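Long-range contacts in proabylysin (Pyrococcus abyssi, PDB 4JIU), which is probably a zinc-dependent peptidase of the minigluzincin type, held here as a zymogen whose own C-terminal carboxylate binds the zinc of the probable active site: residues A[5-15]-A[55-66]; A[25-33]-A[96-105]. The protein carries 1 engineered substitution. All coordinates share one frame; numbering follows the deposited sequence.

Contact 1 (A[5-15]-A[55-66]); sequences LLEHAKDILGY and FYILIHELAHLK. With ZN (zinc ion), chain B.
From Leu5 against Phe55 to Tyr15 against Lys66, helix 5-13 and helix 55-66 run in the same general direction, their axes inclined by 49° and 9.6 Å apart at closest approach. Ala9 lies mid-way, its CA 6.0 Å from that of Ile59; so small a residue lets the backbones come close, and its methyl meets Ile59 CD1. Phe55, with CG anti to the backbone N (chi1 -161°), turns its ring to the other helix and enters a knobs-into-holes pocket of Leu5, His8, Ala9 and Ile12. Leu5 O lies at the ring edge, 3.4 Å from Phe55 CE1, and Ile12 CD1 comes to the edge at Phe55 CZ. Leu13 is a second knob, answered from 55-66 by Ile59, Leu62, Ala63 and Lys66, with its CD1 3.7 Å from Leu62 CB. Leu62 is the third, set among Leu6, Ala9, Lys10 and Leu13. Leu5 CB packs on Leu58 CD1 at 3.5 Å.

Gly14 takes positive phi, easily tolerated without a side chain, and ends helix 5-13 in a Schellman motif; the chain then brings Tyr15 alongside Lys66. Lys66 CB lies 3.9 Å from the centroid of the Tyr15 ring, over one face, in a CH-pi contact. The aliphatic chain packs on the ring while, in the modelled conformer, the ammonium reaches past it to a salt bridge with Glu79; Tyr15 OH hydrogen-bonds Arg17.

His60 and His64 point from 55-66 to zinc, each NE2 2.0 Å away, in the HExxH pattern of zinc peptidases. The packing is almost wholly apolar, so a hydrophobic face backs the metal-binding helix while its ligands look elsewhere.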
loop_
_atom_site.group_PDB
_atom_site.type_symbol
_atom_site.label_atom_id
_atom_site.label_comp_id
_atom_site.label_asym_id
_atom_site.label_seq_id
_atom_site.Cartn_x
_atom_site.Cartn_y
_atom_site.Cartn_z
ATOM N N LEU A 5 -5.632 10.065 -1.963
ATOM C CA LEU A 5 -5.775 8.776 -1.277
ATOM C C LEU A 5 -4.797 8.595 -0.147
ATOM O O LEU A 5 -5.107 8.115 0.923
ATOM C CB LEU A 5 -5.618 7.607 -2.269
ATOM C CG LEU A 5 -6.696 7.439 -3.327
ATOM C CD1 LEU A 5 -6.434 6.263 -4.268
ATOM C CD2 LEU A 5 -8.032 7.256 -2.666
ATOM N N LEU A 6 -3.555 9.011 -0.431
ATOM C CA LEU A 6 -2.536 8.912 0.595
ATOM C C LEU A 6 -2.854 9.721 1.858
ATOM O O LEU A 6 -2.658 9.220 2.967
ATOM C CB LEU A 6 -1.204 9.394 -0.008
ATOM C CG LEU A 6 -0.017 9.412 0.931
ATOM C CD1 LEU A 6 0.392 7.974 1.198
ATOM C CD2 LEU A 6 1.091 10.257 0.328
ATOM N N GLU A 7 -3.411 10.914 1.674
ATOM C CA GLU A 7 -3.776 11.705 2.863
ATOM C C GLU A 7 -4.853 11.002 3.669
ATOM O O GLU A 7 -4.816 10.981 4.905
ATOM C CB GLU A 7 -4.184 13.074 2.399
ATOM C CG GLU A 7 -4.179 14.309 3.239
ATOM C CD GLU A 7 -4.478 15.564 2.441
ATOM O OE1 GLU A 7 -5.663 15.815 2.117
ATOM O OE2 GLU A 7 -3.554 16.354 2.112
ATOM N N HIS A 8 -5.844 10.445 2.985
ATOM C CA HIS A 8 -6.902 9.693 3.686
ATOM C C HIS A 8 -6.303 8.490 4.402
ATOM O O HIS A 8 -6.720 8.183 5.516
ATOM C CB HIS A 8 -7.991 9.243 2.702
ATOM C CG HIS A 8 -8.868 10.310 2.171
ATOM N ND1 HIS A 8 -9.569 11.168 2.972
ATOM C CD2 HIS A 8 -9.174 10.643 0.895
ATOM C CE1 HIS A 8 -10.271 12.007 2.220
ATOM N NE2 HIS A 8 -10.049 11.707 0.951
ATOM N N ALA A 9 -5.378 7.785 3.789
ATOM C CA ALA A 9 -4.745 6.634 4.420
ATOM C C ALA A 9 -3.967 7.013 5.653
ATOM O O ALA A 9 -4.056 6.336 6.689
ATOM C CB ALA A 9 -3.859 5.943 3.369
ATOM N N LYS A 10 -3.178 8.096 5.586
ATOM C CA LYS A 10 -2.464 8.573 6.781
ATOM C C LYS A 10 -3.421 8.947 7.875
ATOM O O LYS A 10 -3.145 8.661 9.050
ATOM C CB LYS A 10 -1.609 9.772 6.352
ATOM C CG LYS A 10 -0.410 9.444 5.498
ATOM C CD LYS A 10 0.253 10.657 4.922
ATOM C CE LYS A 10 0.575 11.696 5.950
ATOM N NZ LYS A 10 1.212 12.859 5.284
ATOM N N ASP A 11 -4.535 9.565 7.559
ATOM C CA ASP A 11 -5.511 9.963 8.595
ATOM C C ASP A 11 -6.100 8.746 9.289
ATOM O O ASP A 11 -6.226 8.697 10.527
ATOM C CB ASP A 11 -6.554 10.864 7.964
ATOM C CG ASP A 11 -6.094 12.263 7.621
ATOM O OD1 ASP A 11 -4.973 12.735 7.944
ATOM O OD2 ASP A 11 -6.873 12.984 6.964
ATOM N N ILE A 12 -6.455 7.719 8.493
ATOM C CA ILE A 12 -7.053 6.537 9.129
ATOM C C ILE A 12 -6.074 5.772 9.985
ATOM O O ILE A 12 -6.413 5.261 11.049
ATOM C CB ILE A 12 -7.721 5.654 8.062
ATOM C CG1 ILE A 12 -8.907 6.380 7.441
ATOM C CG2 ILE A 12 -8.153 4.316 8.621
ATOM C CD1 ILE A 12 -9.438 5.635 6.251
ATOM N N LEU A 13 -4.841 5.657 9.476
ATOM C CA LEU A 13 -3.843 4.916 10.244
ATOM C C LEU A 13 -3.359 5.750 11.418
ATOM O O LEU A 13 -2.729 5.220 12.340
ATOM C CB LEU A 13 -2.649 4.446 9.417
ATOM C CG LEU A 13 -2.914 3.511 8.245
ATOM C CD1 LEU A 13 -1.578 3.005 7.694
ATOM C CD2 LEU A 13 -3.778 2.373 8.652
ATOM N N GLY A 14 -3.578 7.062 11.382
ATOM C CA GLY A 14 -2.983 7.935 12.408
ATOM C C GLY A 14 -1.477 8.029 12.284
ATOM O O GLY A 14 -0.727 7.911 13.275
ATOM N N TYR A 15 -1.060 8.332 11.054
ATOM C CA TYR A 15 0.373 8.283 10.706
ATOM C C TYR A 15 0.786 9.573 9.999
ATOM O O TYR A 15 0.768 9.553 8.761
ATOM C CB TYR A 15 0.645 7.098 9.817
ATOM C CG TYR A 15 2.104 6.747 9.692
ATOM C CD1 TYR A 15 2.900 6.474 10.799
ATOM C CD2 TYR A 15 2.722 6.656 8.461
ATOM C CE1 TYR A 15 4.231 6.144 10.679
ATOM C CE2 TYR A 15 4.045 6.311 8.321
ATOM C CZ TYR A 15 4.824 6.063 9.437
ATOM O OH TYR A 15 6.143 5.713 9.249
ATOM N N PHE A 55 -6.208 2.087 -3.044
ATOM C CA PHE A 55 -6.191 2.398 -1.620
ATOM C C PHE A 55 -5.557 1.241 -0.836
ATOM O O PHE A 55 -4.807 1.482 0.103
ATOM C CB PHE A 55 -7.609 2.686 -1.113
ATOM C CG PHE A 55 -7.642 3.438 0.194
ATOM C CD1 PHE A 55 -7.031 4.690 0.317
ATOM C CD2 PHE A 55 -8.302 2.889 1.297
ATOM C CE1 PHE A 55 -7.105 5.385 1.484
ATOM C CE2 PHE A 55 -8.384 3.641 2.482
ATOM C CZ PHE A 55 -7.778 4.865 2.559
ATOM N N TYR A 56 -5.881 -0.003 -1.198
ATOM C CA TYR A 56 -5.241 -1.138 -0.534
ATOM C C TYR A 56 -3.738 -1.043 -0.607
ATOM O O TYR A 56 -3.019 -1.282 0.334
ATOM C CB TYR A 56 -5.787 -2.494 -1.077
ATOM C CG TYR A 56 -5.019 -3.596 -0.403
ATOM C CD1 TYR A 56 -5.327 -3.927 0.924
ATOM C CD2 TYR A 56 -3.945 -4.246 -0.947
ATOM C CE1 TYR A 56 -4.641 -4.883 1.581
ATOM C CE2 TYR A 56 -3.203 -5.159 -0.271
ATOM C CZ TYR A 56 -3.547 -5.493 1.021
ATOM O OH TYR A 56 -2.853 -6.427 1.738
ATOM N N ILE A 57 -3.215 -0.816 -1.832
ATOM C CA ILE A 57 -1.775 -0.741 -1.990
ATOM C C ILE A 57 -1.172 0.329 -1.080
ATOM O O ILE A 57 -0.155 0.090 -0.440
ATOM C CB ILE A 57 -1.398 -0.538 -3.477
ATOM C CG1 ILE A 57 -1.806 -1.774 -4.293
ATOM C CG2 ILE A 57 0.074 -0.206 -3.603
ATOM C CD1 ILE A 57 -1.768 -1.579 -5.753
ATOM N N LEU A 58 -1.767 1.515 -1.069
ATOM C CA LEU A 58 -1.270 2.577 -0.217
ATOM C C LEU A 58 -1.311 2.192 1.239
ATOM O O LEU A 58 -0.366 2.465 1.995
ATOM C CB LEU A 58 -2.037 3.868 -0.488
ATOM C CG LEU A 58 -1.759 4.500 -1.851
ATOM C CD1 LEU A 58 -2.656 5.718 -2.042
ATOM C CD2 LEU A 58 -0.329 4.909 -2.052
ATOM N N ILE A 59 -2.424 1.612 1.708
ATOM C CA ILE A 59 -2.556 1.181 3.086
ATOM C C ILE A 59 -1.530 0.100 3.400
ATOM O O ILE A 59 -0.918 0.168 4.495
ATOM C CB ILE A 59 -3.989 0.739 3.377
ATOM C CG1 ILE A 59 -4.978 1.911 3.460
ATOM C CG2 ILE A 59 -4.058 -0.139 4.628
ATOM C CD1 ILE A 59 -4.827 2.771 4.694
ATOM N N HIS A 60 -1.356 -0.866 2.524
ATOM C CA HIS A 60 -0.389 -1.932 2.729
ATOM C C HIS A 60 0.992 -1.356 2.893
ATOM O O HIS A 60 1.761 -1.726 3.805
ATOM C CB HIS A 60 -0.509 -2.918 1.565
ATOM C CG HIS A 60 0.434 -4.082 1.683
ATOM N ND1 HIS A 60 -0.015 -5.357 1.937
ATOM C CD2 HIS A 60 1.771 -4.252 1.568
ATOM C CE1 HIS A 60 0.996 -6.216 1.985
ATOM N NE2 HIS A 60 2.128 -5.536 1.787
ATOM N N GLU A 61 1.369 -0.474 1.966
ATOM C CA GLU A 61 2.722 0.083 2.035
ATOM C C GLU A 61 2.926 1.019 3.241
ATOM O O GLU A 61 3.934 0.961 3.911
ATOM C CB GLU A 61 3.097 0.736 0.726
ATOM C CG GLU A 61 3.099 -0.219 -0.456
ATOM C CD GLU A 61 4.004 -1.413 -0.293
ATOM O OE1 GLU A 61 4.970 -1.454 0.473
ATOM O OE2 GLU A 61 3.711 -2.413 -1.016
ATOM N N LEU A 62 1.912 1.829 3.559
ATOM C CA LEU A 62 1.962 2.669 4.728
ATOM C C LEU A 62 2.047 1.804 5.993
ATOM O O LEU A 62 2.738 2.196 6.942
ATOM C CB LEU A 62 0.762 3.608 4.883
ATOM C CG LEU A 62 0.756 4.802 3.948
ATOM C CD1 LEU A 62 -0.587 5.492 3.994
ATOM C CD2 LEU A 62 1.863 5.797 4.282
ATOM N N ALA A 63 1.374 0.661 6.030
ATOM C CA ALA A 63 1.438 -0.233 7.155
ATOM C C ALA A 63 2.838 -0.762 7.376
ATOM O O ALA A 63 3.290 -0.909 8.519
ATOM C CB ALA A 63 0.426 -1.374 7.007
ATOM N N HIS A 64 3.580 -1.018 6.305
ATOM C CA HIS A 64 4.993 -1.417 6.444
ATOM C C HIS A 64 5.751 -0.330 7.171
ATOM O O HIS A 64 6.511 -0.557 8.104
ATOM C CB HIS A 64 5.633 -1.688 5.089
ATOM C CG HIS A 64 5.380 -3.050 4.558
ATOM N ND1 HIS A 64 5.809 -4.184 5.235
ATOM C CD2 HIS A 64 4.799 -3.477 3.415
ATOM C CE1 HIS A 64 5.445 -5.238 4.504
ATOM N NE2 HIS A 64 4.817 -4.861 3.384
ATOM N N LEU A 65 5.588 0.900 6.718
ATOM C CA LEU A 65 6.300 2.036 7.264
ATOM C C LEU A 65 5.906 2.248 8.721
ATOM O O LEU A 65 6.788 2.462 9.583
ATOM C CB LEU A 65 6.017 3.296 6.456
ATOM C CG LEU A 65 6.643 3.341 5.078
ATOM C CD1 LEU A 65 6.143 4.608 4.341
ATOM C CD2 LEU A 65 8.138 3.298 5.096
ATOM N N LYS A 66 4.628 2.233 9.029
ATOM C CA LYS A 66 4.174 2.499 10.390
ATOM C C LYS A 66 4.570 1.409 11.365
ATOM O O LYS A 66 4.971 1.683 12.476
ATOM C CB LYS A 66 2.688 2.687 10.379
ATOM C CG LYS A 66 2.192 3.182 11.755
ATOM C CD LYS A 66 0.681 3.431 11.616
ATOM C CE LYS A 66 0.154 4.205 12.803
ATOM N NZ LYS A 66 0.159 3.280 13.982
HETATM ZN ZN ZN B . 3.976 -6.165 2.128
#

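Contact 2 (A[25-33]-A[96-105]); sequences PLKMSIARV and IMTKLQRNMV. With ZN (zinc ion), chain B.
Ile30 is laid across Arg102: its CG2 sits 3.7 Å above one face of the guanidinium, off toward the rim, and also touches Arg102 CB. A bend at chi3 (69°) folds the arginine back so that this flat group meets the branched isoleucine, while a salt bridge with Asp43 holds NH2. Ile30 has CG1 between its backbone N and carbonyl carbon (chi1 64°), which sends CD1 off at roughly a right angle to CG2, to Ile96 CG2 at 3.5 Å and to Leu100. Its two branches let one residue pack on the flat face of the guanidinium and on the apolar side of the end of helix 88-100.

Backbone hydrogen bonds pair the chain end with the strand in parallel: Ile30 N to Asn103 O at 2.9 Å, and Val105 N to Ala31 O, nearly straight at 171°. Val105 CG2 rests against Arg32 CB at 4.0 Å, and its carboxylate O binds zinc at 2.0 Å. The added tail thus presents the terminal carboxylate to the metal, consistent with the zymogen state.

Leaving helix 88-100, the tail lies beside edge strand 31-34; the strand's other neighbour is 39-42, and Ala31 and Met104 also touch helix 51-67.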
loop_
_atom_site.group_PDB
_atom_site.type_symbol
_atom_site.label_atom_id
_atom_site.label_comp_id
_atom_site.label_asym_id
_atom_site.label_seq_id
_atom_site.Cartn_x
_atom_site.Cartn_y
_atom_site.Cartn_z
ATOM N N PRO A 25 8.727 2.632 -13.061
ATOM C CA PRO A 25 8.537 1.272 -13.524
ATOM C C PRO A 25 9.371 0.315 -12.685
ATOM O O PRO A 25 10.569 0.452 -12.532
ATOM C CB PRO A 25 9.025 1.348 -14.959
ATOM C CG PRO A 25 10.017 2.494 -15.008
ATOM C CD PRO A 25 9.481 3.488 -14.009
ATOM N N LEU A 26 8.700 -0.693 -12.164
ATOM C CA LEU A 26 9.309 -1.703 -11.327
ATOM C C LEU A 26 9.225 -3.050 -12.047
ATOM O O LEU A 26 8.237 -3.336 -12.706
ATOM C CB LEU A 26 8.579 -1.840 -9.978
ATOM C CG LEU A 26 8.496 -0.582 -9.122
ATOM C CD1 LEU A 26 7.600 -0.848 -7.919
ATOM C CD2 LEU A 26 9.886 -0.163 -8.717
ATOM N N LYS A 27 10.233 -3.876 -11.901
ATOM C CA LYS A 27 10.265 -5.160 -12.582
ATOM C C LYS A 27 9.514 -6.207 -11.765
ATOM O O LYS A 27 8.601 -6.899 -12.181
ATOM C CB LYS A 27 11.729 -5.548 -12.782
ATOM C CG LYS A 27 11.893 -6.928 -13.417
ATOM C CD LYS A 27 13.343 -7.196 -13.754
ATOM C CE LYS A 27 13.717 -8.650 -13.536
ATOM N NZ LYS A 27 15.106 -8.783 -13.005
ATOM N N MET A 28 9.942 -6.266 -10.520
ATOM C CA MET A 28 9.680 -7.430 -9.681
ATOM C C MET A 28 8.452 -7.290 -8.823
ATOM O O MET A 28 8.029 -8.298 -8.270
ATOM C CB MET A 28 10.878 -7.645 -8.789
ATOM C CG MET A 28 12.091 -8.073 -9.577
ATOM S SD MET A 28 11.859 -9.498 -10.634
ATOM C CE MET A 28 11.590 -10.822 -9.473
ATOM N N SER A 29 7.880 -6.083 -8.721
ATOM C CA SER A 29 6.692 -5.819 -7.954
ATOM C C SER A 29 5.913 -4.663 -8.563
ATOM O O SER A 29 6.338 -4.071 -9.561
ATOM C CB SER A 29 7.079 -5.480 -6.491
ATOM O OG SER A 29 7.530 -4.171 -6.334
ATOM N N ILE A 30 4.820 -4.338 -7.900
ATOM C CA ILE A 30 4.107 -3.132 -8.284
ATOM C C ILE A 30 4.186 -2.020 -7.246
ATOM O O ILE A 30 3.711 -0.936 -7.528
ATOM C CB ILE A 30 2.618 -3.438 -8.538
ATOM C CG1 ILE A 30 1.949 -3.915 -7.221
ATOM C CG2 ILE A 30 2.541 -4.390 -9.706
ATOM C CD1 ILE A 30 0.535 -4.372 -7.497
ATOM N N ALA A 31 4.755 -2.292 -6.075
ATOM C CA ALA A 31 4.895 -1.255 -5.053
ATOM C C ALA A 31 5.881 -1.696 -4.019
ATOM O O ALA A 31 5.953 -2.868 -3.676
ATOM C CB ALA A 31 3.548 -0.995 -4.413
ATOM N N ARG A 32 6.595 -0.699 -3.477
ATOM C CA ARG A 32 7.519 -0.972 -2.372
ATOM C C ARG A 32 7.754 0.326 -1.583
ATOM O O ARG A 32 7.307 1.366 -2.033
ATOM C CB ARG A 32 8.828 -1.521 -2.880
ATOM C CG ARG A 32 9.583 -0.479 -3.690
ATOM C CD ARG A 32 10.916 -0.963 -4.155
ATOM N NE ARG A 32 11.614 -0.043 -5.030
ATOM C CZ ARG A 32 12.315 -0.362 -6.099
ATOM N NH1 ARG A 32 12.488 -1.615 -6.526
ATOM N NH2 ARG A 32 12.936 0.547 -6.855
ATOM N N VAL A 33 8.368 0.235 -0.429
ATOM C CA VAL A 33 8.691 1.391 0.386
ATOM C C VAL A 33 10.193 1.538 0.562
ATOM O O VAL A 33 10.990 0.625 0.420
ATOM C CB VAL A 33 8.047 1.343 1.784
ATOM C CG1 VAL A 33 6.523 1.252 1.629
ATOM C CG2 VAL A 33 8.600 0.266 2.666
ATOM N N ILE A 96 -5.948 -7.716 -7.393
ATOM C CA ILE A 96 -4.800 -7.033 -7.953
ATOM C C ILE A 96 -3.892 -7.993 -8.674
ATOM O O ILE A 96 -3.436 -7.755 -9.797
ATOM C CB ILE A 96 -4.022 -6.288 -6.847
ATOM C CG1 ILE A 96 -4.879 -5.169 -6.285
ATOM C CG2 ILE A 96 -2.694 -5.815 -7.401
ATOM C CD1 ILE A 96 -4.339 -4.598 -4.998
ATOM N N MET A 97 -3.644 -9.155 -8.080
ATOM C CA MET A 97 -2.840 -10.180 -8.740
ATOM C C MET A 97 -3.510 -10.683 -10.010
ATOM O O MET A 97 -2.802 -10.874 -10.999
ATOM C CB MET A 97 -2.600 -11.361 -7.800
ATOM C CG MET A 97 -1.996 -12.517 -8.562
ATOM S SD MET A 97 -0.320 -12.283 -9.106
ATOM C CE MET A 97 -0.106 -13.560 -10.350
ATOM N N THR A 98 -4.821 -10.879 -10.002
ATOM C CA THR A 98 -5.496 -11.313 -11.227
ATOM C C THR A 98 -5.249 -10.308 -12.329
ATOM O O THR A 98 -4.989 -10.653 -13.470
ATOM C CB THR A 98 -6.982 -11.470 -10.935
ATOM O OG1 THR A 98 -7.101 -12.621 -10.072
ATOM C CG2 THR A 98 -7.786 -11.711 -12.195
ATOM N N LYS A 99 -5.391 -9.022 -11.967
ATOM C CA LYS A 99 -5.300 -8.008 -12.998
ATOM C C LYS A 99 -3.899 -7.821 -13.531
ATOM O O LYS A 99 -3.638 -7.720 -14.711
ATOM C CB LYS A 99 -5.824 -6.685 -12.505
ATOM C CG LYS A 99 -5.986 -5.814 -13.770
ATOM C CD LYS A 99 -6.488 -4.463 -13.401
ATOM C CE LYS A 99 -6.597 -3.537 -14.618
ATOM N NZ LYS A 99 -6.579 -2.099 -14.146
ATOM N N LEU A 100 -2.932 -7.659 -12.606
ATOM C CA LEU A 100 -1.610 -7.217 -12.969
ATOM C C LEU A 100 -0.590 -8.339 -13.067
ATOM O O LEU A 100 0.475 -8.105 -13.653
ATOM C CB LEU A 100 -1.111 -6.153 -11.971
ATOM C CG LEU A 100 -1.934 -4.857 -11.949
ATOM C CD1 LEU A 100 -1.281 -3.869 -10.971
ATOM C CD2 LEU A 100 -2.109 -4.241 -13.330
ATOM N N GLN A 101 -0.891 -9.498 -12.500
ATOM C CA GLN A 101 -0.033 -10.665 -12.536
ATOM C C GLN A 101 1.318 -10.393 -11.915
ATOM O O GLN A 101 2.300 -10.971 -12.307
ATOM C CB GLN A 101 0.103 -11.170 -13.982
ATOM C CG GLN A 101 -1.241 -11.615 -14.532
ATOM C CD GLN A 101 -1.804 -12.877 -13.973
ATOM O OE1 GLN A 101 -1.036 -13.888 -13.926
ATOM N NE2 GLN A 101 -3.066 -12.920 -13.591
ATOM N N ARG A 102 1.335 -9.520 -10.952
ATOM C CA ARG A 102 2.530 -9.039 -10.243
ATOM C C ARG A 102 2.077 -8.771 -8.817
ATOM O O ARG A 102 0.908 -8.452 -8.565
ATOM C CB ARG A 102 3.083 -7.758 -10.858
ATOM C CG ARG A 102 3.273 -7.783 -12.388
ATOM C CD ARG A 102 3.243 -6.369 -12.996
ATOM N NE ARG A 102 4.391 -5.613 -12.607
ATOM C CZ ARG A 102 4.703 -4.374 -12.966
ATOM N NH1 ARG A 102 3.892 -3.697 -13.790
ATOM N NH2 ARG A 102 5.823 -3.934 -12.436
ATOM N N ASN A 103 3.022 -8.888 -7.914
ATOM C CA ASN A 103 2.969 -8.852 -6.494
ATOM C C ASN A 103 3.288 -7.455 -5.958
ATOM O O ASN A 103 4.100 -6.804 -6.632
ATOM C CB ASN A 103 4.054 -9.819 -5.932
ATOM C CG ASN A 103 3.986 -11.226 -6.446
ATOM O OD1 ASN A 103 4.906 -11.811 -7.030
ATOM N ND2 ASN A 103 2.821 -11.830 -6.202
ATOM N N MET A 104 2.819 -6.910 -4.830
ATOM C CA MET A 104 3.401 -5.765 -4.134
ATOM C C MET A 104 4.313 -6.287 -3.045
ATOM O O MET A 104 3.993 -7.406 -2.568
ATOM C CB MET A 104 2.339 -4.890 -3.458
ATOM C CG MET A 104 1.641 -5.460 -2.229
ATOM S SD MET A 104 0.034 -4.673 -1.962
ATOM C CE MET A 104 -0.913 -5.451 -3.240
ATOM N N VAL A 105 5.292 -5.513 -2.623
ATOM C CA VAL A 105 6.116 -5.948 -1.489
ATOM C C VAL A 105 5.298 -5.746 -0.206
ATOM O O VAL A 105 5.198 -6.702 0.614
ATOM C CB VAL A 105 7.445 -5.177 -1.491
ATOM C CG1 VAL A 105 8.269 -5.544 -0.282
ATOM C CG2 VAL A 105 8.218 -5.449 -2.781
ATOM O OXT VAL A 105 4.702 -4.685 0.008
HETATM ZN ZN ZN B . 3.976 -6.165 2.128
#

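Contacts 1 and 2 lie on opposite sides of the chain's centre, their own centres about 17 Å apart, yet both reach the same zinc: 55-66 supplies two histidines, and the C-terminal end of 96-105 supplies a carboxylate oxygen, with His72 as the remaining protein ligand. Contact 1 is the more buried, a helix-helix interface of interlocked apolar side chains. Contact 2 is smaller and nearer the surface, where a terminal tail is held by backbone hydrogen bonds and aliphatic packing, with Arg102 bridging to Asp43. Helix 51-67 joins them, since Glu61 meets Val33 and Val105. A tail lying there is consistent with a zymogen blocked at its metal.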